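Side-chain contacts in restriction endonuclease (Mycobacterium sp., PDB 4F0Q), which probably recognises methylated cytosine in DNA through its N-terminal domain and cuts the DNA with a magnesium-binding nuclease domain, working as a tetramer: residues Ala66-Pro71 with Arg133-Ala138; His111-Gly116 with Phe312-Ala317; Arg140-Thr145 with Ala181-Arg186; Phe221-Asp226 with Glu243-Trp248. All coordinates share one frame; numbering follows the deposited sequence.

Contact 1: residues Ala66-Pro71 with Arg133-Ala138; sequences AGINAP and RLLLEA
I68 overlaps two leucines of helix 130-142, its CD1 against L135 and its CG2 against L134, where the short strand 67-69 passes beside the helix. This is helix-on-sheet packing in the N-terminal domain, a member of the PUA clan: strand 67-69 pairs with strand 85-89 of the large mixed sheet. The residues of the 66-71 segment alternate. I68 and A70 project toward the helix, whereas N69 points away from it; its OD1 takes the backbone N of E65 and its ND2 the carbonyl of A86. I68 has CG1 anti to its own carbonyl carbon (chi1 -55°), which sends the longer branch to L135 and leaves CG2 for L134. I68 and L134 run past each other in opposite senses, and the CG2 of I68 lies 4.2 Å from CD1 of L134. L135 also touches L206 of strand 200-210. No hydrogen bond spans the two segments; the contact is wholly apolar, carried mainly by methyl groups. The same CD1 of L134 meets A70 CB at 3.7 Å, while the tightest approach is I68 CD1 to L135 CD1, at 3.6 Å.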
# COMPACT_ATOMS: atom_id res chain seq x y z
N ALA A 66 13.57 21.35 -33.27
CA ALA A 66 12.40 20.84 -32.58
C ALA A 66 12.44 19.32 -32.51
O ALA A 66 12.59 18.65 -33.54
CB ALA A 66 11.13 21.31 -33.26
N GLY A 67 12.32 18.78 -31.31
CA GLY A 67 12.24 17.34 -31.13
C GLY A 67 13.55 16.67 -30.75
O GLY A 67 14.24 17.09 -29.83
N ILE A 68 13.88 15.62 -31.49
CA ILE A 68 15.03 14.78 -31.17
C ILE A 68 16.21 15.05 -32.11
O ILE A 68 16.07 15.01 -33.33
CB ILE A 68 14.65 13.29 -31.24
CG1 ILE A 68 13.45 13.02 -30.33
CG2 ILE A 68 15.84 12.41 -30.86
CD1 ILE A 68 12.49 11.99 -30.87
N ASN A 69 17.37 15.33 -31.52
CA ASN A 69 18.56 15.69 -32.28
C ASN A 69 19.75 14.82 -31.89
O ASN A 69 19.86 14.38 -30.75
CB ASN A 69 18.91 17.16 -32.06
CG ASN A 69 17.73 18.08 -32.28
OD1 ASN A 69 17.55 18.63 -33.36
ND2 ASN A 69 16.92 18.26 -31.24
N ALA A 70 20.65 14.60 -32.84
CA ALA A 70 21.86 13.83 -32.58
C ALA A 70 22.95 14.14 -33.60
O ALA A 70 22.71 14.08 -34.81
CB ALA A 70 21.56 12.34 -32.56
N PRO A 71 24.15 14.49 -33.12
CA PRO A 71 25.30 14.75 -33.99
C PRO A 71 25.74 13.48 -34.71
O PRO A 71 25.31 12.38 -34.34
CB PRO A 71 26.40 15.18 -33.00
CG PRO A 71 25.66 15.65 -31.79
CD PRO A 71 24.45 14.77 -31.70
N ARG A 133 13.84 6.34 -34.35
CA ARG A 133 14.93 5.43 -34.68
C ARG A 133 16.13 5.70 -33.77
O ARG A 133 16.76 4.77 -33.27
CB ARG A 133 15.33 5.56 -36.15
CG ARG A 133 16.49 4.66 -36.55
CD ARG A 133 16.74 4.68 -38.05
NE ARG A 133 15.70 3.97 -38.80
CZ ARG A 133 14.71 4.57 -39.46
NH1 ARG A 133 14.61 5.89 -39.47
NH2 ARG A 133 13.82 3.84 -40.11
N LEU A 134 16.42 6.98 -33.54
CA LEU A 134 17.48 7.36 -32.62
C LEU A 134 17.16 6.92 -31.19
O LEU A 134 18.03 6.47 -30.45
CB LEU A 134 17.71 8.88 -32.66
CG LEU A 134 18.28 9.46 -33.95
CD1 LEU A 134 18.33 10.98 -33.87
CD2 LEU A 134 19.65 8.88 -34.25
N LEU A 135 15.89 7.06 -30.81
CA LEU A 135 15.44 6.68 -29.47
C LEU A 135 15.50 5.18 -29.25
O LEU A 135 15.79 4.73 -28.14
CB LEU A 135 14.03 7.20 -29.21
CG LEU A 135 13.85 8.72 -29.11
CD1 LEU A 135 12.42 9.06 -28.71
CD2 LEU A 135 14.84 9.33 -28.13
N LEU A 136 15.22 4.40 -30.29
CA LEU A 136 15.31 2.94 -30.20
C LEU A 136 16.77 2.50 -30.16
O LEU A 136 17.15 1.65 -29.34
CB LEU A 136 14.58 2.29 -31.38
CG LEU A 136 13.05 2.32 -31.35
CD1 LEU A 136 12.47 1.88 -32.68
CD2 LEU A 136 12.53 1.43 -30.23
N GLU A 137 17.58 3.07 -31.05
CA GLU A 137 19.00 2.78 -31.09
C GLU A 137 19.68 3.13 -29.77
O GLU A 137 20.63 2.47 -29.35
CB GLU A 137 19.68 3.53 -32.24
CG GLU A 137 19.36 2.96 -33.62
CD GLU A 137 19.94 3.79 -34.74
OE1 GLU A 137 20.29 4.96 -34.50
OE2 GLU A 137 20.05 3.26 -35.87
N ALA A 138 19.17 4.17 -29.10
CA ALA A 138 19.66 4.53 -27.78
C ALA A 138 19.13 3.56 -26.73
O ALA A 138 19.84 3.19 -25.80
CB ALA A 138 19.26 5.95 -27.44

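Contact 2: residues His111-Gly116 with Phe312-Ala317; sequences HVRYFG and FRESGA
An interdomain salt bridge, R113 to E314, joins strand 111-115 of the N-terminal domain to helix 297-314 of the nuclease domain. R113 NH1 gives a hydrogen bond of 2.8 Å to E314 OE2, but not a straight one: the N-H...O angle is 133°. OE2 is met from above the carboxylate plane and itself lies tilted from the guanidinium plane. With those two planes 36° apart, the flat groups do not form a paired, coplanar fork; one nitrogen and one oxygen carry the bridge. The R113 chain leaves the strand with CG anti to the backbone N and then folds at chi2 and chi3, so the guanidinium does not reach out at full length. E314 starts out the same way and bends at chi2 to bring its carboxylate round to the arginine. Its main-chain O also sits at the guanidinium edge, in plane, E314 O being 3.7 Å from R113 NH2. The helix that carries E314 comes just before the mixed sheet of the PD-(D/E)XK nuclease fold, and F312, two residues back, packs against I339 of that sheet. On the N-terminal side the stronger partner of R113 is D207, whose OD1 forms a salt bridge with R113 NE and also accepts a hydrogen bond from H111 NE2. D207 thus fixes the arginine from the sheet while E314 takes a different nitrogen. R318 of the second subunit brings its own guanidinium close to R113 NH2, a concentration of positive charge that the two acidic residues probably offset.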
# COMPACT_ATOMS: atom_id res chain seq x y z
N HIS A 111 11.93 12.48 -13.07
CA HIS A 111 11.27 11.71 -14.12
C HIS A 111 10.69 12.59 -15.21
O HIS A 111 10.10 13.64 -14.93
CB HIS A 111 10.17 10.81 -13.54
CG HIS A 111 9.45 10.00 -14.57
ND1 HIS A 111 8.33 10.45 -15.23
CD2 HIS A 111 9.70 8.76 -15.05
CE1 HIS A 111 7.92 9.53 -16.08
NE2 HIS A 111 8.73 8.49 -15.99
N VAL A 112 10.85 12.17 -16.46
CA VAL A 112 10.28 12.88 -17.59
C VAL A 112 9.61 11.91 -18.57
O VAL A 112 10.25 10.99 -19.08
CB VAL A 112 11.33 13.71 -18.36
CG1 VAL A 112 10.72 14.32 -19.61
CG2 VAL A 112 11.92 14.79 -17.46
N ARG A 113 8.32 12.11 -18.80
CA ARG A 113 7.58 11.34 -19.79
C ARG A 113 7.69 12.02 -21.15
O ARG A 113 7.18 13.13 -21.33
CB ARG A 113 6.12 11.21 -19.39
CG ARG A 113 5.25 10.47 -20.40
CD ARG A 113 5.62 8.99 -20.48
NE ARG A 113 5.54 8.34 -19.17
CZ ARG A 113 4.43 7.84 -18.65
NH1 ARG A 113 3.28 7.93 -19.32
NH2 ARG A 113 4.45 7.26 -17.46
N TYR A 114 8.36 11.37 -22.09
CA TYR A 114 8.61 11.99 -23.39
C TYR A 114 8.07 11.16 -24.55
O TYR A 114 8.31 9.96 -24.64
CB TYR A 114 10.11 12.24 -23.58
CG TYR A 114 10.45 12.92 -24.89
CD1 TYR A 114 10.21 14.27 -25.08
CD2 TYR A 114 11.00 12.20 -25.94
CE1 TYR A 114 10.51 14.89 -26.27
CE2 TYR A 114 11.31 12.81 -27.14
CZ TYR A 114 11.06 14.16 -27.30
OH TYR A 114 11.37 14.78 -28.49
N PHE A 115 7.34 11.82 -25.45
CA PHE A 115 6.75 11.14 -26.60
C PHE A 115 7.58 11.35 -27.87
O PHE A 115 8.18 12.41 -28.06
CB PHE A 115 5.32 11.62 -26.82
CG PHE A 115 4.38 11.25 -25.71
CD1 PHE A 115 4.23 12.09 -24.61
CD2 PHE A 115 3.66 10.07 -25.74
CE1 PHE A 115 3.37 11.75 -23.58
CE2 PHE A 115 2.81 9.73 -24.72
CZ PHE A 115 2.66 10.57 -23.63
N GLY A 116 7.61 10.34 -28.72
CA GLY A 116 8.43 10.35 -29.92
C GLY A 116 8.00 11.33 -31.00
O GLY A 116 7.17 12.21 -30.76
N PHE A 312 -3.98 5.15 -11.66
CA PHE A 312 -3.15 4.07 -11.12
C PHE A 312 -2.40 3.30 -12.20
O PHE A 312 -1.22 3.00 -12.03
CB PHE A 312 -3.98 3.13 -10.24
CG PHE A 312 -4.25 3.66 -8.87
CD1 PHE A 312 -3.20 3.91 -7.99
CD2 PHE A 312 -5.54 3.91 -8.45
CE1 PHE A 312 -3.45 4.40 -6.72
CE2 PHE A 312 -5.79 4.40 -7.18
CZ PHE A 312 -4.74 4.65 -6.32
N ARG A 313 -3.06 2.99 -13.31
CA ARG A 313 -2.39 2.27 -14.39
C ARG A 313 -1.32 3.13 -15.05
O ARG A 313 -0.39 2.61 -15.67
CB ARG A 313 -3.39 1.78 -15.44
CG ARG A 313 -3.56 2.68 -16.65
CD ARG A 313 -4.08 1.91 -17.83
NE ARG A 313 -4.51 2.79 -18.92
CZ ARG A 313 -3.75 3.13 -19.96
NH1 ARG A 313 -2.51 2.70 -20.04
NH2 ARG A 313 -4.24 3.92 -20.91
N GLU A 314 -1.45 4.44 -14.92
CA GLU A 314 -0.50 5.37 -15.53
C GLU A 314 0.86 5.25 -14.86
O GLU A 314 1.89 5.53 -15.48
CB GLU A 314 -1.02 6.81 -15.43
CG GLU A 314 -0.13 7.86 -16.10
CD GLU A 314 -0.16 7.78 -17.62
OE1 GLU A 314 -1.06 7.10 -18.17
OE2 GLU A 314 0.71 8.40 -18.27
N SER A 315 0.86 4.82 -13.60
CA SER A 315 2.09 4.64 -12.84
C SER A 315 2.61 3.21 -12.96
O SER A 315 3.51 2.81 -12.23
CB SER A 315 1.86 4.98 -11.37
OG SER A 315 1.37 6.30 -11.22
N GLY A 316 2.02 2.45 -13.87
CA GLY A 316 2.40 1.06 -14.06
C GLY A 316 1.72 0.11 -13.09
O GLY A 316 1.84 -1.11 -13.22
N ALA A 317 1.02 0.67 -12.11
CA ALA A 317 0.31 -0.14 -11.12
C ALA A 317 -0.82 -0.94 -11.76
O ALA A 317 -1.66 -0.38 -12.46
CB ALA A 317 -0.23 0.74 -10.00

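Contact 3: residues Arg140-Thr145 with Ala181-Arg186; sequences RLHAGT and AAIIER
H142, in the last turn of helix 130-142, reaches out to strand 175-193 and sets its imidazole against it, one face to I184 and an edge to I183 and A182, packing helix against sheet inside the PUA-clan N-terminal domain. From CB outward, the first neighbour is I184: H142 CB stands 4.0 Å from I184 CB. CG follows along the same isoleucine. CG anti to the carbonyl carbon (chi1 -78°) sends the ring to the strand, and chi2 (-114°) turns a face to I184, whose CG1 sits above it in a CH-pi contact, 4.2 Å from the ring centroid and 15° off the normal. The two side chains meet at about a right angle. At ND1 the surroundings change: I183 CG2 comes in at the ring edge, 3.4 Å away, and the main-chain N of I184 lies 3.1 Å from the same ND1. At the edge too, H142 CE1 lies 3.7 Å from A182 O. On the side of the ring turned from the strand, NE2 is hydrogen-bonded to the carbonyl O of P154, which holds the tip of the buried ring and fixes its rotation. L156 of the adjacent strand 156-166 packs against both H142 and I184. Right after I184 the strand has a classic beta bulge, in which E185 and R186 both face D207 on strand 200-210; there R186 NE forms a salt bridge with D207 OD2.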
# COMPACT_ATOMS: atom_id res chain seq x y z
N ARG A 140 18.49 0.51 -27.00
CA ARG A 140 19.30 -0.71 -27.06
C ARG A 140 20.48 -0.65 -26.09
O ARG A 140 20.87 -1.66 -25.50
CB ARG A 140 19.78 -0.95 -28.49
CG ARG A 140 20.84 -2.04 -28.64
CD ARG A 140 20.32 -3.40 -28.20
NE ARG A 140 21.36 -4.42 -28.31
CZ ARG A 140 22.21 -4.73 -27.34
NH1 ARG A 140 22.15 -4.10 -26.17
NH2 ARG A 140 23.13 -5.67 -27.54
N LEU A 141 21.05 0.54 -25.92
CA LEU A 141 22.25 0.71 -25.11
C LEU A 141 21.97 1.15 -23.67
O LEU A 141 22.77 0.91 -22.77
CB LEU A 141 23.22 1.68 -25.78
CG LEU A 141 23.82 1.20 -27.10
CD1 LEU A 141 24.72 2.27 -27.71
CD2 LEU A 141 24.60 -0.10 -26.89
N HIS A 142 20.82 1.80 -23.46
CA HIS A 142 20.42 2.21 -22.12
C HIS A 142 19.93 1.01 -21.33
O HIS A 142 19.75 1.08 -20.11
CB HIS A 142 19.35 3.30 -22.19
CG HIS A 142 19.89 4.66 -22.50
ND1 HIS A 142 19.84 5.70 -21.59
CD2 HIS A 142 20.50 5.15 -23.60
CE1 HIS A 142 20.39 6.77 -22.13
NE2 HIS A 142 20.80 6.46 -23.35
N ALA A 143 19.70 -0.09 -22.03
CA ALA A 143 19.39 -1.36 -21.39
C ALA A 143 20.44 -2.39 -21.78
O ALA A 143 20.15 -3.58 -21.90
CB ALA A 143 18.00 -1.83 -21.80
N GLY A 144 21.67 -1.92 -21.97
CA GLY A 144 22.78 -2.78 -22.33
C GLY A 144 23.04 -3.85 -21.28
O GLY A 144 23.00 -3.58 -20.08
N THR A 145 23.29 -5.07 -21.75
CA THR A 145 23.44 -6.21 -20.85
C THR A 145 24.81 -6.27 -20.18
O THR A 145 25.03 -7.08 -19.28
CB THR A 145 23.18 -7.54 -21.59
OG1 THR A 145 24.13 -7.69 -22.65
CG2 THR A 145 21.78 -7.55 -22.16
N ALA A 181 20.60 15.39 -17.59
CA ALA A 181 20.88 14.22 -18.42
C ALA A 181 19.98 13.07 -17.98
O ALA A 181 19.78 12.86 -16.78
CB ALA A 181 22.34 13.83 -18.31
N ALA A 182 19.43 12.34 -18.94
CA ALA A 182 18.45 11.31 -18.63
C ALA A 182 18.81 9.92 -19.16
O ALA A 182 19.50 9.79 -20.18
CB ALA A 182 17.07 11.72 -19.14
N ILE A 183 18.35 8.90 -18.45
CA ILE A 183 18.47 7.52 -18.89
C ILE A 183 17.10 7.04 -19.34
O ILE A 183 16.10 7.30 -18.68
CB ILE A 183 18.95 6.60 -17.76
CG1 ILE A 183 20.22 7.15 -17.12
CG2 ILE A 183 19.17 5.18 -18.26
CD1 ILE A 183 20.75 6.30 -15.99
N ILE A 184 17.04 6.33 -20.47
CA ILE A 184 15.79 5.73 -20.90
C ILE A 184 15.43 4.58 -19.97
O ILE A 184 15.95 3.47 -20.10
CB ILE A 184 15.88 5.22 -22.35
CG1 ILE A 184 16.21 6.37 -23.30
CG2 ILE A 184 14.57 4.56 -22.77
CD1 ILE A 184 16.24 5.96 -24.76
N GLU A 185 14.56 4.86 -19.01
CA GLU A 185 14.14 3.85 -18.04
C GLU A 185 13.13 2.90 -18.66
O GLU A 185 13.16 1.69 -18.40
CB GLU A 185 13.56 4.50 -16.79
CG GLU A 185 13.18 3.50 -15.71
CD GLU A 185 12.56 4.17 -14.49
OE1 GLU A 185 12.06 5.30 -14.62
OE2 GLU A 185 12.59 3.55 -13.41
N ARG A 186 12.24 3.43 -19.49
CA ARG A 186 11.27 2.59 -20.17
C ARG A 186 10.91 3.14 -21.55
O ARG A 186 10.92 4.34 -21.77
CB ARG A 186 10.01 2.41 -19.31
CG ARG A 186 9.09 1.29 -19.77
CD ARG A 186 8.04 0.95 -18.73
NE ARG A 186 7.13 2.06 -18.48
CZ ARG A 186 6.04 1.98 -17.72
NH1 ARG A 186 5.73 0.84 -17.13
NH2 ARG A 186 5.26 3.04 -17.55

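Contact 4: residues Phe221-Asp226 with Glu243-Trp248; sequences FRWIDD and ESWIRW
Two short helices, 222-227 and 243-251, face each other with their backbones well apart, W223 CA being 10.9 Å from W245 CA. Each is held by regular i to i+4 bonds, D226 N to R222 O in the first and W248 N to S244 O in the second, both 2.9 Å. W223 and W245 bridge the gap between the helices. Both have CG anti to the backbone N (chi1 -179° for W223), which stretches each indole out from its helix to meet the other. W223 presents the edge of its six-membered ring to the face of the W245 five-membered ring; the centroids are 4.7 Å apart and the planes make 67°. The touching corner is CZ2 and CH2: W223 CZ2 lies 3.5 Å from W245 CD1, and W223 CH2 is equally close, 3.5 Å, to W245 CD2. W245 NE1 lies at the edge of the W223 indole, in plane. On the opposite face of W245 sits CE3 of W248, 4.0 Å above the plane, so the indole is sandwiched between a ring of the other helix and one from the next turn of its own. Strand 175-193 lies alongside, with A181 touching W223 and I183 touching both W245 and W248. The result is a T-shaped (edge-to-face) aromatic stack, joining two helices beside a strand of the N-terminal domain's large sheet.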
# COMPACT_ATOMS: atom_id res chain seq x y z
N PHE A 221 30.16 19.99 -19.28
CA PHE A 221 30.05 19.72 -20.71
C PHE A 221 31.31 19.12 -21.31
O PHE A 221 31.33 18.75 -22.48
CB PHE A 221 29.63 20.98 -21.47
CG PHE A 221 28.24 20.91 -22.02
CD1 PHE A 221 27.96 20.17 -23.16
CD2 PHE A 221 27.20 21.57 -21.39
CE1 PHE A 221 26.68 20.10 -23.67
CE2 PHE A 221 25.91 21.50 -21.89
CZ PHE A 221 25.65 20.76 -23.03
N ARG A 222 32.37 19.01 -20.51
CA ARG A 222 33.58 18.34 -20.94
C ARG A 222 33.34 16.84 -21.07
O ARG A 222 34.09 16.13 -21.73
CB ARG A 222 34.74 18.62 -19.98
CG ARG A 222 35.19 20.07 -19.98
CD ARG A 222 36.48 20.26 -19.19
NE ARG A 222 36.31 19.93 -17.78
CZ ARG A 222 37.28 20.02 -16.88
NH1 ARG A 222 38.49 20.42 -17.24
NH2 ARG A 222 37.04 19.70 -15.61
N TRP A 223 32.28 16.37 -20.41
CA TRP A 223 31.80 15.00 -20.56
C TRP A 223 31.47 14.74 -22.03
O TRP A 223 31.90 13.75 -22.63
CB TRP A 223 30.56 14.80 -19.69
CG TRP A 223 29.97 13.42 -19.72
CD1 TRP A 223 30.58 12.27 -20.12
CD2 TRP A 223 28.64 13.05 -19.32
NE1 TRP A 223 29.72 11.20 -20.00
CE2 TRP A 223 28.52 11.66 -19.51
CE3 TRP A 223 27.55 13.76 -18.82
CZ2 TRP A 223 27.35 10.97 -19.22
CZ3 TRP A 223 26.38 13.07 -18.54
CH2 TRP A 223 26.29 11.69 -18.73
N ILE A 224 30.69 15.66 -22.60
CA ILE A 224 30.29 15.57 -24.00
C ILE A 224 31.50 15.77 -24.91
O ILE A 224 31.61 15.11 -25.95
CB ILE A 224 29.19 16.60 -24.33
CG1 ILE A 224 27.97 16.35 -23.45
CG2 ILE A 224 28.80 16.52 -25.80
CD1 ILE A 224 27.44 14.93 -23.54
N ASP A 225 32.40 16.67 -24.52
CA ASP A 225 33.64 16.89 -25.26
C ASP A 225 34.41 15.58 -25.40
O ASP A 225 34.89 15.25 -26.48
CB ASP A 225 34.52 17.92 -24.57
CG ASP A 225 33.88 19.30 -24.51
OD1 ASP A 225 32.83 19.50 -25.17
OD2 ASP A 225 34.43 20.18 -23.82
N ASP A 226 34.51 14.85 -24.30
CA ASP A 226 35.18 13.56 -24.29
C ASP A 226 34.42 12.53 -25.13
O ASP A 226 35.02 11.78 -25.89
CB ASP A 226 35.37 13.04 -22.87
CG ASP A 226 36.25 13.95 -22.03
OD1 ASP A 226 37.05 14.70 -22.62
OD2 ASP A 226 36.14 13.90 -20.79
N GLU A 243 28.83 11.12 -11.12
CA GLU A 243 29.06 9.85 -10.42
C GLU A 243 27.89 8.89 -10.61
O GLU A 243 28.08 7.68 -10.65
CB GLU A 243 29.29 10.10 -8.93
CG GLU A 243 30.56 10.89 -8.60
CD GLU A 243 31.82 10.03 -8.66
OE1 GLU A 243 31.73 8.85 -9.06
OE2 GLU A 243 32.90 10.54 -8.31
N SER A 244 26.69 9.45 -10.71
CA SER A 244 25.48 8.65 -10.89
C SER A 244 25.50 7.90 -12.22
O SER A 244 25.09 6.73 -12.30
CB SER A 244 24.23 9.54 -10.81
OG SER A 244 24.28 10.57 -11.79
N TRP A 245 25.98 8.56 -13.27
CA TRP A 245 26.05 7.95 -14.59
C TRP A 245 27.12 6.87 -14.62
O TRP A 245 26.97 5.86 -15.30
CB TRP A 245 26.33 9.00 -15.66
CG TRP A 245 26.12 8.48 -17.05
CD1 TRP A 245 27.02 7.81 -17.82
CD2 TRP A 245 24.92 8.58 -17.82
NE1 TRP A 245 26.46 7.49 -19.03
CE2 TRP A 245 25.17 7.95 -19.06
CE3 TRP A 245 23.66 9.14 -17.60
CZ2 TRP A 245 24.20 7.87 -20.06
CZ3 TRP A 245 22.71 9.06 -18.59
CH2 TRP A 245 22.98 8.43 -19.81
N ILE A 246 28.20 7.08 -13.88
CA ILE A 246 29.26 6.09 -13.75
C ILE A 246 28.72 4.85 -13.03
O ILE A 246 28.97 3.71 -13.44
CB ILE A 246 30.47 6.66 -12.98
CG1 ILE A 246 31.04 7.87 -13.72
CG2 ILE A 246 31.53 5.59 -12.79
CD1 ILE A 246 32.19 8.53 -13.00
N ARG A 247 27.96 5.09 -11.96
CA ARG A 247 27.33 4.01 -11.21
C ARG A 247 26.36 3.23 -12.08
O ARG A 247 26.27 2.01 -11.99
CB ARG A 247 26.61 4.55 -9.97
CG ARG A 247 25.95 3.45 -9.16
CD ARG A 247 24.96 3.99 -8.14
NE ARG A 247 24.11 2.92 -7.61
CZ ARG A 247 23.15 3.10 -6.71
NH1 ARG A 247 22.91 4.31 -6.23
NH2 ARG A 247 22.43 2.07 -6.30
N TRP A 248 25.61 3.94 -12.93
CA TRP A 248 24.70 3.27 -13.85
C TRP A 248 25.45 2.43 -14.87
O TRP A 248 25.06 1.31 -15.17
CB TRP A 248 23.79 4.27 -14.57
CG TRP A 248 23.03 3.62 -15.68
CD1 TRP A 248 21.89 2.87 -15.56
CD2 TRP A 248 23.35 3.63 -17.08
NE1 TRP A 248 21.48 2.43 -16.80
CE2 TRP A 248 22.37 2.88 -17.74
CE3 TRP A 248 24.38 4.21 -17.82
CZ2 TRP A 248 22.38 2.70 -19.12
CZ3 TRP A 248 24.39 4.02 -19.19
CH2 TRP A 248 23.40 3.27 -19.83

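Contacts 1, 3 and 4 lie within the N-terminal domain, and contact 2 leads from it to the nuclease domain. Contacts 1 and 3 share helix 130-142, with centres 13 Å apart, and join where I184 CD1 meets L135 O at 3.6 Å. Contact 3 runs into contact 4, its centre about 14 Å off, through I183, whose CD1 lies 3.5 Å from W248 CG. Y114, next to R113 in contact 2, touches I68 of contact 1. Across the assembly, E185 of the contact 3 strand forms a salt bridge with R313 of the second subunit. The magnesium site, D334, Q355 and A356, belongs to the nuclease domain and involves no residue of the four contacts.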